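Local coordinates for outer surface protein (Bacillus cereus ATCC 14579, PDB 1X7F) that is not functionally characterised but probably acts as a 6-phospho-N-acetylmuramidase, a glycosidase that would cleave 6-phosphorylated N-acetylmuramyl sugars during cell-wall recycling, at residues V233-H237 / E368-Y374; L272-V277 / I360-A365; E291-G297 / A377-C383; Q326-V332 / L345-E351. All coordinates share one frame; numbering follows the deposited sequence.

In the fold
The four contacts illustrate how one chain joins two domains and then builds the smaller of them. Contact 1 lies nearest the middle of the molecule, its centre about 9 Å from that of the chain, and is an interface of side chains: an ion pair and aromatic rings tie a helix of the parallel barrel to the C-terminal domain. Contacts 2, 3 and 4 belong to one mixed sheet and rest mainly on antiparallel backbone hydrogen bonds. Strand 358-364 of contact 2 lies next to strand 330-334 of contact 4's hairpin, while contact 3 holds the short edge strand 293-294. Contact 4 is largely buried; contact 3 includes several exposed residues. Glu368 and Asp373 connect contact 1 to contacts 2 and 4.

Contact 1 of 4, residues V233-H237 / E368-Y374; sequences VQAKH and ELFLLDY
Val233, Lys236 and His237 meet Glu368, Phe370, Leu371 and Tyr374 where helix 231-240 of the (beta/alpha)8-type barrel faces the 3-10 segment 368-374 of the C-terminal domain, so the contact is a worked example of an interdomain seam. Val233 divides its two methyls between partners of different character. CG1 lies at the rim of the Phe370 ring, 3.7 Å from CE2, while CG2 rests beside the carboxylate arm of Glu368.

One turn on, Lys236 sends an extended chain past Leu371 and across the Glu368 arm at about a right angle. Its methylene CD packs on Leu371 CD1 at 3.9 Å, and its NZ forms a salt bridge with Glu368 OE2 (2.9 Å), reaching it on the syn side but 30° out of the carboxylate plane. NZ is also bonded to the carbonyl of Gln271, and the other carboxylate oxygen, OE1, receives the backbone N-H of Lys273. Both partners of the ion pair are thus tied to the first strand of the C-terminal sheet.

His237 ends the walk in an aromatic cluster. With CG anti to the backbone N (chi1 -174°), its ring swings out to the seam. Leu371 CD2 packs against His237 CA. Phe370 approaches one face of the imidazole edge-on in a T-shaped pair, the planes 73° apart, with CE1 3.3 Å from His237 CG. His226 bonds ND1 from the barrel side, and Tyr183 bonds the Tyr374 hydroxyl. In the plane of the imidazole, at its edge, His237 NE2 and Tyr374 OH share a hydrogen bond of 2.6 Å.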
# COMPACT_ATOMS: atom_id res chain seq x y z
N VAL A 233 -7.40 -2.69 -0.95
CA VAL A 233 -7.44 -2.37 0.48
C VAL A 233 -6.07 -2.59 1.14
O VAL A 233 -5.59 -1.75 1.89
CB VAL A 233 -8.59 -3.14 1.20
CG1 VAL A 233 -8.60 -2.87 2.69
CG2 VAL A 233 -9.94 -2.75 0.56
N GLN A 234 -5.43 -3.70 0.81
CA GLN A 234 -4.03 -3.92 1.17
C GLN A 234 -3.10 -2.76 0.80
O GLN A 234 -2.31 -2.33 1.63
CB GLN A 234 -3.52 -5.21 0.50
CG GLN A 234 -4.31 -6.46 0.79
CD GLN A 234 -3.79 -7.65 -0.01
OE1 GLN A 234 -4.53 -8.30 -0.75
NE2 GLN A 234 -2.51 -7.93 0.13
N ALA A 235 -3.21 -2.25 -0.43
CA ALA A 235 -2.39 -1.13 -0.90
C ALA A 235 -2.70 0.16 -0.15
O ALA A 235 -1.79 0.88 0.26
CB ALA A 235 -2.55 -0.94 -2.40
N LYS A 236 -3.99 0.45 -0.00
CA LYS A 236 -4.45 1.58 0.80
C LYS A 236 -3.81 1.52 2.18
O LYS A 236 -3.28 2.51 2.68
CB LYS A 236 -5.98 1.57 0.95
CG LYS A 236 -6.78 2.10 -0.26
CD LYS A 236 -8.30 2.04 0.04
CE LYS A 236 -9.12 2.43 -1.17
NZ LYS A 236 -10.51 2.82 -0.82
N HIS A 237 -3.87 0.35 2.81
CA HIS A 237 -3.34 0.21 4.15
C HIS A 237 -1.83 0.51 4.23
O HIS A 237 -1.42 1.36 5.03
CB HIS A 237 -3.68 -1.16 4.72
CG HIS A 237 -3.30 -1.33 6.15
ND1 HIS A 237 -3.17 -2.57 6.75
CD2 HIS A 237 -3.01 -0.42 7.11
CE1 HIS A 237 -2.83 -2.41 8.01
NE2 HIS A 237 -2.73 -1.12 8.26
N GLU A 368 -13.01 -1.98 5.08
CA GLU A 368 -12.16 -0.77 5.21
C GLU A 368 -12.29 -0.04 6.55
O GLU A 368 -11.70 1.02 6.73
CB GLU A 368 -12.43 0.22 4.06
CG GLU A 368 -11.96 -0.24 2.68
CD GLU A 368 -11.99 0.86 1.63
OE1 GLU A 368 -12.20 2.05 1.98
OE2 GLU A 368 -11.81 0.55 0.43
N LEU A 369 -13.05 -0.59 7.49
CA LEU A 369 -13.28 0.12 8.75
C LEU A 369 -11.99 0.34 9.53
O LEU A 369 -11.83 1.36 10.19
CB LEU A 369 -14.34 -0.60 9.64
CG LEU A 369 -15.78 -0.71 9.13
CD1 LEU A 369 -16.67 -1.34 10.18
CD2 LEU A 369 -16.36 0.62 8.67
N PHE A 370 -11.07 -0.62 9.47
CA PHE A 370 -9.79 -0.47 10.17
C PHE A 370 -9.01 0.77 9.65
O PHE A 370 -8.17 1.32 10.36
CB PHE A 370 -8.95 -1.75 10.03
CG PHE A 370 -8.34 -1.91 8.67
CD1 PHE A 370 -7.04 -1.48 8.43
CD2 PHE A 370 -9.07 -2.48 7.62
CE1 PHE A 370 -6.47 -1.61 7.18
CE2 PHE A 370 -8.50 -2.62 6.38
CZ PHE A 370 -7.20 -2.19 6.15
N LEU A 371 -9.30 1.20 8.43
CA LEU A 371 -8.63 2.34 7.82
C LEU A 371 -8.94 3.66 8.52
O LEU A 371 -8.14 4.58 8.48
CB LEU A 371 -8.94 2.42 6.32
CG LEU A 371 -8.21 1.45 5.40
CD1 LEU A 371 -8.64 1.67 3.95
CD2 LEU A 371 -6.66 1.51 5.52
N LEU A 372 -10.09 3.72 9.20
CA LEU A 372 -10.46 4.85 10.06
C LEU A 372 -9.42 5.25 11.12
O LEU A 372 -9.35 6.43 11.51
CB LEU A 372 -11.81 4.59 10.73
CG LEU A 372 -12.98 4.41 9.76
CD1 LEU A 372 -14.25 3.96 10.49
CD2 LEU A 372 -13.19 5.71 8.97
N ASP A 373 -8.62 4.29 11.57
CA ASP A 373 -7.56 4.53 12.54
C ASP A 373 -6.42 5.39 11.97
O ASP A 373 -5.63 5.95 12.73
CB ASP A 373 -6.99 3.20 13.04
CG ASP A 373 -8.02 2.36 13.81
OD1 ASP A 373 -9.11 2.86 14.18
OD2 ASP A 373 -7.80 1.16 14.10
N TYR A 374 -6.33 5.48 10.65
CA TYR A 374 -5.33 6.33 10.00
C TYR A 374 -5.81 7.78 9.77
O TYR A 374 -5.02 8.63 9.34
CB TYR A 374 -4.80 5.66 8.71
CG TYR A 374 -4.18 4.34 9.06
CD1 TYR A 374 -4.94 3.17 9.05
CD2 TYR A 374 -2.86 4.26 9.49
CE1 TYR A 374 -4.39 1.95 9.42
CE2 TYR A 374 -2.30 3.04 9.86
CZ TYR A 374 -3.08 1.90 9.82
OH TYR A 374 -2.57 0.69 10.18

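Contact 2 of 4, residues L272-V277 / I360-A365; sequences LKVHFV and IVGTIA
Phe276 and Val361 run alongside each other where strand 270-276 pairs antiparallel with strand 358-364 in the mixed sheet of the C-terminal domain. This is the tight side of the contact. Phe276 turns the edge of its ring to the neighbouring strand: CE2 touches Val361 CG1 at 3.6 Å, and CD2 lies beside the Val361 carbonyl. Helix 282-289 covers both residues. The backbones come close here, Phe276 CA to Gly362 CA being 3.9 Å; Gly362's lack of a side chain admits the approach, since a CB there would run into the His275 carbonyl. Opposite Val331 on the next strand stand two residues, Val361 and Gly362, a classic beta bulge.

Further along the same face, with CG1 anti to the carbonyl carbon, Ile364 turns back at chi2 (-47°), bringing CD1 to Leu272 CB, 4.0 Å away, and toward Val274 CB.

The opposite face, carrying His275 and Thr363, is looser. The two form a hydrogen-bonded pair, His275 N giving to Thr363 O at 2.8 Å and Thr363 N returning to His275 O. A water spans from the His275 carbonyl O, to which it donates (2.9 Å), to Thr363 OG1. The imidazole meets Ala365 at its edge, NE2 lying 3.9 Å from Ala365 CB.

Two further backbone bonds, Ala365 N to Lys273 O and Val277 N to Val361 O, extend the pairing to both ends. The main chain therefore supplies the common grip, while the chemistry differs by face: apolar packing secures one, and a water-bridged polar surface completes the other.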
# COMPACT_ATOMS: atom_id res chain seq x y z
N LEU A 272 -11.85 6.53 1.36
CA LEU A 272 -12.68 5.56 2.07
C LEU A 272 -13.89 5.27 1.21
O LEU A 272 -14.66 6.19 0.88
CB LEU A 272 -13.12 6.11 3.43
CG LEU A 272 -11.96 6.47 4.39
CD1 LEU A 272 -12.50 7.27 5.59
CD2 LEU A 272 -11.19 5.21 4.87
N LYS A 273 -14.05 4.00 0.83
CA LYS A 273 -15.23 3.58 0.07
C LYS A 273 -16.50 3.70 0.93
O LYS A 273 -16.60 3.10 2.02
CB LYS A 273 -15.05 2.16 -0.47
CG LYS A 273 -16.22 1.67 -1.28
CD LYS A 273 -15.81 0.68 -2.34
CE LYS A 273 -17.01 0.32 -3.20
NZ LYS A 273 -16.76 -0.87 -4.06
N VAL A 274 -17.46 4.48 0.44
CA VAL A 274 -18.74 4.72 1.10
C VAL A 274 -19.88 4.10 0.27
O VAL A 274 -19.87 4.14 -0.97
CB VAL A 274 -18.99 6.25 1.36
CG1 VAL A 274 -19.09 7.04 0.04
CG2 VAL A 274 -20.26 6.50 2.21
N HIS A 275 -20.85 3.50 0.96
CA HIS A 275 -22.10 3.06 0.38
C HIS A 275 -23.22 3.90 0.99
O HIS A 275 -23.39 3.92 2.21
CB HIS A 275 -22.36 1.58 0.67
CG HIS A 275 -21.29 0.66 0.16
ND1 HIS A 275 -21.30 0.14 -1.12
CD2 HIS A 275 -20.18 0.16 0.76
CE1 HIS A 275 -20.24 -0.64 -1.29
NE2 HIS A 275 -19.55 -0.64 -0.16
N PHE A 276 -23.98 4.59 0.15
CA PHE A 276 -25.09 5.39 0.61
C PHE A 276 -26.35 4.61 0.96
O PHE A 276 -26.64 3.59 0.34
CB PHE A 276 -25.42 6.46 -0.44
CG PHE A 276 -24.35 7.49 -0.57
CD1 PHE A 276 -23.56 7.54 -1.73
CD2 PHE A 276 -24.10 8.38 0.47
CE1 PHE A 276 -22.54 8.49 -1.84
CE2 PHE A 276 -23.09 9.32 0.36
CZ PHE A 276 -22.30 9.38 -0.79
N VAL A 277 -27.09 5.08 1.97
CA VAL A 277 -28.44 4.56 2.22
C VAL A 277 -29.39 5.10 1.15
O VAL A 277 -29.13 6.16 0.56
CB VAL A 277 -28.97 4.91 3.65
CG1 VAL A 277 -28.02 4.40 4.71
CG2 VAL A 277 -29.26 6.42 3.81
N ILE A 360 -28.51 9.49 9.12
CA ILE A 360 -27.50 8.56 8.57
C ILE A 360 -27.46 8.68 7.05
O ILE A 360 -28.50 8.66 6.39
CB ILE A 360 -27.69 7.05 9.00
CG1 ILE A 360 -26.60 6.19 8.31
CG2 ILE A 360 -29.12 6.54 8.66
CD1 ILE A 360 -26.57 4.74 8.72
N VAL A 361 -26.25 8.80 6.50
CA VAL A 361 -26.07 9.09 5.07
C VAL A 361 -25.57 7.85 4.32
O VAL A 361 -26.02 7.57 3.21
CB VAL A 361 -25.12 10.31 4.88
CG1 VAL A 361 -24.66 10.46 3.45
CG2 VAL A 361 -25.84 11.60 5.32
N GLY A 362 -24.67 7.10 4.95
CA GLY A 362 -24.11 5.90 4.37
C GLY A 362 -23.21 5.17 5.34
O GLY A 362 -23.20 5.45 6.54
N THR A 363 -22.47 4.19 4.82
CA THR A 363 -21.54 3.43 5.63
C THR A 363 -20.25 3.22 4.84
O THR A 363 -20.28 2.99 3.64
CB THR A 363 -22.08 2.03 6.02
OG1 THR A 363 -22.56 1.35 4.86
CG2 THR A 363 -23.29 2.11 6.96
N ILE A 364 -19.12 3.32 5.54
CA ILE A 364 -17.84 2.93 4.98
C ILE A 364 -17.85 1.40 4.82
O ILE A 364 -18.34 0.69 5.69
CB ILE A 364 -16.67 3.37 5.91
CG1 ILE A 364 -16.69 4.90 6.16
CG2 ILE A 364 -15.30 2.82 5.40
CD1 ILE A 364 -16.87 5.78 4.92
N ALA A 365 -17.33 0.93 3.69
CA ALA A 365 -17.25 -0.49 3.40
C ALA A 365 -16.63 -1.23 4.59
O ALA A 365 -15.65 -0.77 5.17
CB ALA A 365 -16.43 -0.73 2.11
O HOH W 1 -24.93 2.10 3.83

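Contact 3 of 4, residues E291-G297 / A377-C383; sequences ELHVRRG and AWTQFTC
His293 and Phe381 form the hydrogen-bonded antiparallel pair that attaches edge strand 293-294 to strand 380-384. His293 shows the division of labour along one side chain. Its CB sits over the face of the Phe381 ring, a CH-pi contact with CZ only 3.4 Å away; Phe381 CG in the position between backbone N and carbonyl (chi1 64°) places the ring there. CG and CD2 continue past the Phe381 carbonyl, and CD2 comes within 4.4 Å of Cys383 SG. The rings are roughly parallel but offset so far that there is little stacking. At the tip, ND1 is hydrogen-bonded to Ser306 OG and NE2 to the carbonyl of Thr288.

The backbone bonds continue through Arg295 N to Thr379 O (3.0 Å) and Trp378 N to Arg295 O. Beyond them, Trp378 lays its indole over Gly297, whose CA is 3.5 Å from the centroid of the five-membered ring, a second CH-pi contact. At the other end, a water accepts from Cys383 N at 2.8 Å and donates to Glu291 O.

With a carbonyl as its partner, NE2 presumably carries the proton; if the ring is neutral, ND1 would accept from Ser306: a buried polar group with both nitrogens satisfied.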
# COMPACT_ATOMS: atom_id res chain seq x y z
N GLU A 291 -16.18 16.94 -1.11
CA GLU A 291 -15.34 17.63 -0.15
C GLU A 291 -14.08 16.85 0.16
O GLU A 291 -14.11 15.63 0.31
CB GLU A 291 -16.11 17.85 1.17
CG GLU A 291 -17.46 18.55 1.02
CD GLU A 291 -17.35 19.93 0.42
OE1 GLU A 291 -16.41 20.67 0.82
OE2 GLU A 291 -18.18 20.28 -0.46
N LEU A 292 -12.97 17.57 0.26
CA LEU A 292 -11.79 17.08 0.92
C LEU A 292 -12.00 17.29 2.42
O LEU A 292 -11.95 18.42 2.93
CB LEU A 292 -10.55 17.83 0.42
CG LEU A 292 -9.18 17.54 1.04
CD1 LEU A 292 -8.91 16.04 1.20
CD2 LEU A 292 -8.07 18.22 0.23
N HIS A 293 -12.25 16.19 3.13
CA HIS A 293 -12.52 16.22 4.55
C HIS A 293 -11.24 16.31 5.36
O HIS A 293 -10.20 15.79 4.95
CB HIS A 293 -13.34 15.00 4.97
CG HIS A 293 -14.64 14.89 4.24
ND1 HIS A 293 -15.71 15.72 4.51
CD2 HIS A 293 -15.03 14.08 3.23
CE1 HIS A 293 -16.71 15.41 3.70
NE2 HIS A 293 -16.32 14.42 2.91
N VAL A 294 -11.31 17.00 6.49
CA VAL A 294 -10.20 17.09 7.42
C VAL A 294 -10.78 16.74 8.78
O VAL A 294 -11.81 17.29 9.17
CB VAL A 294 -9.55 18.51 7.47
CG1 VAL A 294 -8.45 18.58 8.54
CG2 VAL A 294 -8.99 18.89 6.11
N ARG A 295 -10.15 15.79 9.49
CA ARG A 295 -10.50 15.55 10.89
C ARG A 295 -9.98 16.71 11.71
O ARG A 295 -8.77 16.95 11.75
CB ARG A 295 -9.89 14.24 11.40
CG ARG A 295 -10.41 13.82 12.78
CD ARG A 295 -9.90 12.47 13.29
NE ARG A 295 -10.60 12.08 14.53
CZ ARG A 295 -10.26 11.05 15.30
NH1 ARG A 295 -10.96 10.79 16.39
NH2 ARG A 295 -9.23 10.28 14.98
N ARG A 296 -10.88 17.46 12.34
CA ARG A 296 -10.44 18.56 13.20
C ARG A 296 -9.51 18.04 14.30
O ARG A 296 -9.82 17.04 14.98
CB ARG A 296 -11.60 19.38 13.78
CG ARG A 296 -11.17 20.81 14.15
CD ARG A 296 -12.30 21.73 14.60
NE ARG A 296 -12.79 21.40 15.95
CZ ARG A 296 -13.95 21.80 16.45
NH1 ARG A 296 -14.79 22.54 15.74
NH2 ARG A 296 -14.28 21.46 17.69
N GLY A 297 -8.38 18.72 14.45
CA GLY A 297 -7.30 18.30 15.33
C GLY A 297 -7.58 18.03 16.79
O GLY A 297 -6.89 17.20 17.40
N ALA A 377 -5.56 13.35 13.96
CA ALA A 377 -5.69 14.78 14.12
C ALA A 377 -5.17 15.51 12.87
O ALA A 377 -4.00 15.38 12.53
CB ALA A 377 -4.92 15.22 15.37
N TRP A 378 -6.06 16.24 12.20
CA TRP A 378 -5.72 17.09 11.03
C TRP A 378 -5.53 16.35 9.68
O TRP A 378 -5.13 16.96 8.68
CB TRP A 378 -4.50 17.98 11.31
CG TRP A 378 -4.66 18.94 12.46
CD1 TRP A 378 -3.84 19.08 13.55
CD2 TRP A 378 -5.70 19.92 12.63
NE1 TRP A 378 -4.29 20.08 14.37
CE2 TRP A 378 -5.44 20.62 13.83
CE3 TRP A 378 -6.83 20.29 11.87
CZ2 TRP A 378 -6.26 21.65 14.31
CZ3 TRP A 378 -7.66 21.32 12.35
CH2 TRP A 378 -7.37 21.98 13.56
N THR A 379 -5.81 15.06 9.66
CA THR A 379 -5.69 14.23 8.47
C THR A 379 -6.76 14.61 7.44
O THR A 379 -7.94 14.71 7.75
CB THR A 379 -5.82 12.73 8.86
OG1 THR A 379 -4.74 12.37 9.71
CG2 THR A 379 -5.65 11.80 7.65
N GLN A 380 -6.32 14.80 6.21
CA GLN A 380 -7.23 14.93 5.08
C GLN A 380 -7.58 13.55 4.58
O GLN A 380 -6.73 12.66 4.56
CB GLN A 380 -6.55 15.70 3.95
CG GLN A 380 -6.03 17.03 4.39
CD GLN A 380 -5.20 17.69 3.32
OE1 GLN A 380 -4.53 17.02 2.53
NE2 GLN A 380 -5.22 19.01 3.30
N PHE A 381 -8.83 13.37 4.17
CA PHE A 381 -9.28 12.14 3.52
C PHE A 381 -10.43 12.50 2.60
O PHE A 381 -11.03 13.56 2.75
CB PHE A 381 -9.66 11.07 4.56
CG PHE A 381 -10.83 11.44 5.41
CD1 PHE A 381 -12.11 11.00 5.09
CD2 PHE A 381 -10.67 12.28 6.51
CE1 PHE A 381 -13.22 11.37 5.86
CE2 PHE A 381 -11.76 12.67 7.28
CZ PHE A 381 -13.04 12.21 6.96
N THR A 382 -10.72 11.64 1.62
CA THR A 382 -11.97 11.73 0.88
C THR A 382 -12.85 10.50 1.14
O THR A 382 -12.41 9.49 1.70
CB THR A 382 -11.75 11.87 -0.64
OG1 THR A 382 -10.98 10.75 -1.09
CG2 THR A 382 -10.91 13.11 -1.00
N CYS A 383 -14.09 10.60 0.69
CA CYS A 383 -15.00 9.48 0.64
C CYS A 383 -15.29 9.29 -0.82
O CYS A 383 -15.55 10.26 -1.54
CB CYS A 383 -16.29 9.77 1.41
SG CYS A 383 -16.09 9.83 3.20
O HOH W 2 -14.89 13.14 -0.09

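Contact 4 of 4, residues Q326-V332 / L345-E351; sequences QERGQVV and LQIILKE
CG1 anti to the carbonyl carbon (chi1 -53°) and a turn at chi2 (-47°) fold Ile348 against segment 326-332, and a turned last torsion (chi4 87°) swings the guanidinium of Arg328 toward Leu349. Ile348 CB and CG2 lie against the Glu327 carbonyl, CB at 3.2 Å from O. Its CD1 reaches between Val332 CG2, 3.7 Å away, and Gln326 OE1, an amide oxygen held elsewhere by Lys358.

Arg328 extends from CG to NE alongside the Leu349 carbonyl. NH2 then donates to Leu349 O at 3.1 Å, the bond lying in both the guanidinium plane and the carbonyl plane, on a lone pair of the oxygen. The other nitrogen, NH1, makes a salt bridge with Asp373, so one guanidinium joins the residue just after strand 345-348 to the 3-10 turns of contact 1.

Between these groups, Glu327 to Gln330 form a type II beta turn with Gly329 in its third position, and Gly329 N bonds Ile348 O (2.8 Å). From there regular pairing begins: Ile348 N gives to Gln330 O, and Val332 and Gln346 exchange two bonds. On the face that helix 282-289 covers, Val331 meets Leu345 and Ile347 through its methyls, CG2 standing 4.2 Å from Ile347 CG1.

At the exposed end, Glu327 OE2 and Glu351 OE1, whose like charges are 4.8 Å apart, both accept from one water, which probably eases their repulsion. Two successive antiparallel strands, 330-334 and 345-348, make a beta hairpin in the mixed sheet of the C-terminal domain.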
# COMPACT_ATOMS: atom_id res chain seq x y z
N GLN A 326 -26.07 4.73 16.40
CA GLN A 326 -24.84 5.14 15.73
C GLN A 326 -23.80 4.07 15.93
O GLN A 326 -23.56 3.66 17.07
CB GLN A 326 -24.36 6.49 16.23
CG GLN A 326 -25.39 7.59 16.12
CD GLN A 326 -24.89 8.88 16.72
OE1 GLN A 326 -23.95 9.50 16.18
NE2 GLN A 326 -25.50 9.30 17.82
N GLU A 327 -23.21 3.60 14.83
CA GLU A 327 -22.29 2.48 14.86
C GLU A 327 -21.07 2.79 14.01
O GLU A 327 -21.18 3.52 13.04
CB GLU A 327 -22.98 1.20 14.37
CG GLU A 327 -24.23 0.85 15.18
CD GLU A 327 -24.76 -0.53 14.86
OE1 GLU A 327 -25.80 -0.62 14.17
OE2 GLU A 327 -24.14 -1.54 15.29
N ARG A 328 -19.92 2.23 14.40
CA ARG A 328 -18.65 2.39 13.67
C ARG A 328 -18.82 2.23 12.15
O ARG A 328 -19.34 1.22 11.68
CB ARG A 328 -17.60 1.38 14.19
CG ARG A 328 -16.18 1.58 13.62
CD ARG A 328 -15.08 0.68 14.31
NE ARG A 328 -13.76 0.88 13.68
CZ ARG A 328 -12.88 1.83 14.01
NH1 ARG A 328 -11.72 1.93 13.36
NH2 ARG A 328 -13.15 2.70 14.98
N GLY A 329 -18.37 3.25 11.40
CA GLY A 329 -18.34 3.21 9.95
C GLY A 329 -19.46 3.99 9.30
O GLY A 329 -19.46 4.19 8.08
N GLN A 330 -20.44 4.44 10.10
CA GLN A 330 -21.56 5.20 9.56
C GLN A 330 -21.10 6.59 9.21
O GLN A 330 -20.35 7.21 9.97
CB GLN A 330 -22.74 5.26 10.54
CG GLN A 330 -23.56 4.00 10.59
CD GLN A 330 -24.58 4.01 11.72
OE1 GLN A 330 -25.29 3.02 11.93
NE2 GLN A 330 -24.66 5.11 12.45
N VAL A 331 -21.53 7.06 8.05
CA VAL A 331 -21.40 8.46 7.70
C VAL A 331 -22.72 9.12 8.08
O VAL A 331 -23.78 8.68 7.64
CB VAL A 331 -21.08 8.66 6.20
CG1 VAL A 331 -20.95 10.14 5.87
CG2 VAL A 331 -19.81 7.90 5.83
N VAL A 332 -22.65 10.11 8.97
CA VAL A 332 -23.84 10.81 9.45
C VAL A 332 -23.63 12.30 9.24
O VAL A 332 -22.50 12.77 9.07
CB VAL A 332 -24.23 10.46 10.94
CG1 VAL A 332 -24.39 8.94 11.16
CG2 VAL A 332 -23.23 11.05 11.95
N LEU A 345 -20.65 16.83 9.06
CA LEU A 345 -20.50 15.45 8.63
C LEU A 345 -19.58 14.72 9.60
O LEU A 345 -18.54 15.25 10.01
CB LEU A 345 -19.92 15.40 7.21
CG LEU A 345 -19.73 14.01 6.59
CD1 LEU A 345 -20.05 14.05 5.10
CD2 LEU A 345 -18.30 13.42 6.82
N GLN A 346 -19.97 13.50 9.97
CA GLN A 346 -19.19 12.68 10.88
C GLN A 346 -19.08 11.27 10.35
O GLN A 346 -19.92 10.82 9.57
CB GLN A 346 -19.83 12.64 12.28
CG GLN A 346 -20.06 14.00 12.93
CD GLN A 346 -20.96 13.92 14.15
OE1 GLN A 346 -21.53 12.85 14.44
NE2 GLN A 346 -21.09 15.04 14.86
N ILE A 347 -18.01 10.59 10.74
CA ILE A 347 -17.90 9.16 10.53
C ILE A 347 -17.77 8.58 11.93
O ILE A 347 -16.94 9.02 12.71
CB ILE A 347 -16.68 8.78 9.63
CG1 ILE A 347 -16.76 9.51 8.27
CG2 ILE A 347 -16.64 7.24 9.43
CD1 ILE A 347 -15.69 9.09 7.27
N ILE A 348 -18.65 7.64 12.26
CA ILE A 348 -18.72 7.11 13.61
C ILE A 348 -17.57 6.13 13.85
O ILE A 348 -17.26 5.31 12.98
CB ILE A 348 -20.12 6.43 13.86
CG1 ILE A 348 -21.29 7.39 13.52
CG2 ILE A 348 -20.25 5.92 15.29
CD1 ILE A 348 -21.16 8.83 14.10
N LEU A 349 -16.93 6.24 15.02
CA LEU A 349 -15.83 5.37 15.41
C LEU A 349 -16.24 4.38 16.50
O LEU A 349 -15.71 3.28 16.55
CB LEU A 349 -14.62 6.18 15.89
CG LEU A 349 -14.00 7.13 14.86
CD1 LEU A 349 -12.94 8.01 15.52
CD2 LEU A 349 -13.40 6.35 13.68
N LYS A 350 -17.18 4.79 17.36
CA LYS A 350 -17.67 3.99 18.50
C LYS A 350 -19.19 4.15 18.62
O LYS A 350 -19.74 5.21 18.30
CB LYS A 350 -17.07 4.47 19.83
CG LYS A 350 -15.58 4.35 19.98
CD LYS A 350 -15.10 4.80 21.39
CE LYS A 350 -15.89 4.09 22.49
NZ LYS A 350 -15.09 3.78 23.69
N GLU A 351 -19.85 3.12 19.13
CA GLU A 351 -21.30 3.11 19.25
C GLU A 351 -21.81 4.24 20.16
O GLU A 351 -21.23 4.51 21.21
CB GLU A 351 -21.79 1.73 19.77
CG GLU A 351 -23.32 1.62 19.83
CD GLU A 351 -23.80 0.31 20.42
OE1 GLU A 351 -23.33 -0.75 19.96
OE2 GLU A 351 -24.66 0.34 21.34
O HOH W 3 -22.28 -1.02 17.32